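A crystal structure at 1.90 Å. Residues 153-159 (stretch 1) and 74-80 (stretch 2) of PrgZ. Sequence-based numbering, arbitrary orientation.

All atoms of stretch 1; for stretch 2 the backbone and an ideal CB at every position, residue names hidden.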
# COMPACT_ATOMS: atom_id res chain seq x y z
N LYS A 153 17.23 -10.87 -10.08
CA LYS A 153 18.19 -9.76 -10.24
C LYS A 153 17.58 -8.39 -10.01
O LYS A 153 18.28 -7.47 -9.60
CB LYS A 153 18.83 -9.80 -11.64
CG LYS A 153 19.91 -10.86 -11.81
CD LYS A 153 20.36 -11.00 -13.27
CE LYS A 153 21.68 -11.76 -13.39
NZ LYS A 153 21.69 -13.02 -12.58
N THR A 154 16.28 -8.25 -10.28
CA THR A 154 15.58 -6.99 -10.04
C THR A 154 15.34 -6.72 -8.55
O THR A 154 15.23 -5.56 -8.14
CB THR A 154 14.22 -6.98 -10.78
OG1 THR A 154 14.43 -7.25 -12.17
CG2 THR A 154 13.51 -5.64 -10.62
N VAL A 155 15.26 -7.78 -7.75
CA VAL A 155 14.97 -7.68 -6.32
C VAL A 155 13.71 -6.84 -6.06
O VAL A 155 13.68 -5.94 -5.21
CB VAL A 155 16.18 -7.09 -5.53
CG1 VAL A 155 16.01 -7.35 -4.04
CG2 VAL A 155 17.49 -7.70 -6.03
N SER A 156 12.66 -7.15 -6.81
CA SER A 156 11.43 -6.38 -6.72
C SER A 156 10.69 -6.69 -5.43
O SER A 156 10.45 -7.86 -5.13
CB SER A 156 10.51 -6.68 -7.90
OG SER A 156 9.26 -6.04 -7.74
N PRO A 157 10.27 -5.65 -4.69
CA PRO A 157 9.41 -5.88 -3.55
C PRO A 157 8.00 -6.34 -3.96
O PRO A 157 7.19 -6.66 -3.08
CB PRO A 157 9.32 -4.50 -2.90
CG PRO A 157 9.46 -3.56 -4.03
CD PRO A 157 10.42 -4.21 -4.99
N ASN A 158 7.70 -6.34 -5.26
CA ASN A 158 6.36 -6.70 -5.74
C ASN A 158 6.23 -8.13 -6.28
O ASN A 158 5.20 -8.49 -6.85
CB ASN A 158 5.90 -5.70 -6.82
CG ASN A 158 5.66 -4.30 -6.26
OD1 ASN A 158 5.00 -4.13 -5.22
ND2 ASN A 158 6.18 -3.30 -6.96
N VAL A 159 7.27 -8.95 -6.09
CA VAL A 159 7.33 -10.26 -6.74
C VAL A 159 6.17 -11.18 -6.36
O VAL A 159 5.70 -11.94 -7.20
CB VAL A 159 8.69 -11.00 -6.51
CG1 VAL A 159 9.80 -10.27 -7.18
CG2 VAL A 159 8.99 -11.19 -5.01
N UNK A 74 9.28 3.70 -10.87
CA UNK A 74 9.36 2.44 -11.60
C UNK A 74 8.30 1.45 -11.07
O UNK A 74 8.36 1.04 -9.91
CB UNK A 74 10.76 1.84 -11.48
N UNK A 75 7.36 1.05 -11.94
CA UNK A 75 6.35 0.04 -11.58
C UNK A 75 6.92 -1.18 -10.85
O UNK A 75 6.28 -1.72 -9.94
CB UNK A 75 5.63 -0.43 -12.84
N UNK A 76 8.10 -1.63 -11.25
CA UNK A 76 8.70 -2.81 -10.66
C UNK A 76 9.10 -2.60 -9.21
O UNK A 76 9.11 -3.56 -8.44
CB UNK A 76 9.92 -3.23 -11.48
N UNK A 77 9.42 -1.37 -8.81
CA UNK A 77 9.94 -1.11 -7.46
C UNK A 77 9.02 -0.28 -6.55
O UNK A 77 9.26 -0.23 -5.35
CB UNK A 77 11.29 -0.39 -7.58
N UNK A 78 7.99 0.37 -7.11
CA UNK A 78 7.10 1.22 -6.33
C UNK A 78 6.16 0.40 -5.42
O UNK A 78 5.43 -0.47 -5.90
CB UNK A 78 6.28 2.10 -7.27
N UNK A 79 6.21 0.68 -4.12
CA UNK A 79 5.39 -0.03 -3.13
C UNK A 79 4.72 0.87 -2.07
O UNK A 79 3.89 0.38 -1.28
CB UNK A 79 6.26 -1.06 -2.42
N UNK A 80 5.04 2.16 -2.06
CA UNK A 80 4.46 3.14 -1.13
C UNK A 80 3.33 3.94 -1.78
O UNK A 80 3.33 4.13 -3.00
CB UNK A 80 5.54 4.09 -0.63

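Position 74 has phi/psi of -121/117 and a CB with nothing of stretch 1 within 5.5 Å, so stretch 1 hardly constrains it. Its carbonyl O, however, accepts from the backbone N of 77 and of 78, both at 2.9 Å, and a side chain with an acceptor could reinforce this tight bend. The deposited Asp74, chi1 t, does so: its OD1 accepts from the N of position 76 at 3.1 Å (159°).

At position 75, CA-to-CB points away from stretch 1 and phi is -45, a value open to many residues, proline included; no visible acceptor calls for an N-H here. Pro75 is deposited, and Pro75 CB stays 6.7 Å from Asn158 ND2.

Position 76 matters first for its carbonyl. Ser156 OG donates to this O at 2.6 Å while accepting from Asn158 N at 2.9 Å, so the hydroxyl links the beta turn beginning at Ser156 to stretch 2. Asn158 ND2 adds a weak bond to the same O (3.3 Å, 137°). The CB points sideways, with the ideal atom 4.4 Å from Thr154 CG2 and 4.7 Å from Ser156 OG; a small side chain suits this spacing, although a longer one is not excluded by these two distances. The residue is Ala76, whose methyl keeps the contact with Thr154 CG2.

Position 77 is nearest in register, the CA of 77 lying 5.5 Å from Ser156 CA, yet its CB points away. Stretch 1 meets the backbone instead: Pro157 CG packs 3.6 Å from the O of 77. Many side chains would therefore fit, and a hydroxyl could approach the nearby O of position 74. Thr77, chi1 p, is found, and its OG1 lies 3.4 Å from Asp74 O.

Position 78 also directs its CB away, so small, polar or apolar residues would all suit stretch 1. Its carbonyl is the better target: Asn158 ND2 donates to the O of 78 at 3.1 Å and 170°. A water donates to that O (3.2 Å) and to Asn158 OD1 (2.7 Å). The side chain is that of Ala78.

Position 79 points toward stretch 1, its ideal CB 4.4 Å from Pro157 CG and 4.3 Å from Asn158 OD1. The proline ring favours an apolar partner, while the amide oxygen could equally receive a donor. Val79, chi1 p, takes the apolar option: its CB lies 4.3 Å from Pro157 CG and its CG2 4.0 Å from Asn158 OD1.

Position 80 is out of reach. Its phi/psi of -99/154 is extended and compatible with an N-cap, so Ser, Thr, Asn or Asp would suit; Asp80, chi1 p, caps a backbone N just past the stretch.

Stretch 2 (74-80) DPATAVD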
# COMPACT_ATOMS: atom_id res chain seq x y z
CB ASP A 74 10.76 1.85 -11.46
CG ASP A 74 10.97 0.56 -12.26
OD1 ASP A 74 10.04 0.06 -12.94
OD2 ASP A 74 12.09 0.03 -12.19
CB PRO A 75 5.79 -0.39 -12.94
CG PRO A 75 5.90 0.82 -13.78
CD PRO A 75 7.19 1.48 -13.35
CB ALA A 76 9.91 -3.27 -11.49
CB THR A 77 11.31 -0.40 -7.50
OG1 THR A 77 11.15 0.93 -8.02
CG2 THR A 77 12.31 -1.20 -8.36
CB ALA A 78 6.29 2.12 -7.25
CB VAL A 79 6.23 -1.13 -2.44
CG1 VAL A 79 7.20 -0.53 -1.43
CG2 VAL A 79 5.33 -2.16 -1.80
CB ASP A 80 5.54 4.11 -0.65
CG ASP A 80 5.96 5.07 -1.73
OD1 ASP A 80 6.69 4.61 -2.63
OD2 ASP A 80 5.51 6.25 -1.70
O HOH W 1 2.99 -2.37 -5.26
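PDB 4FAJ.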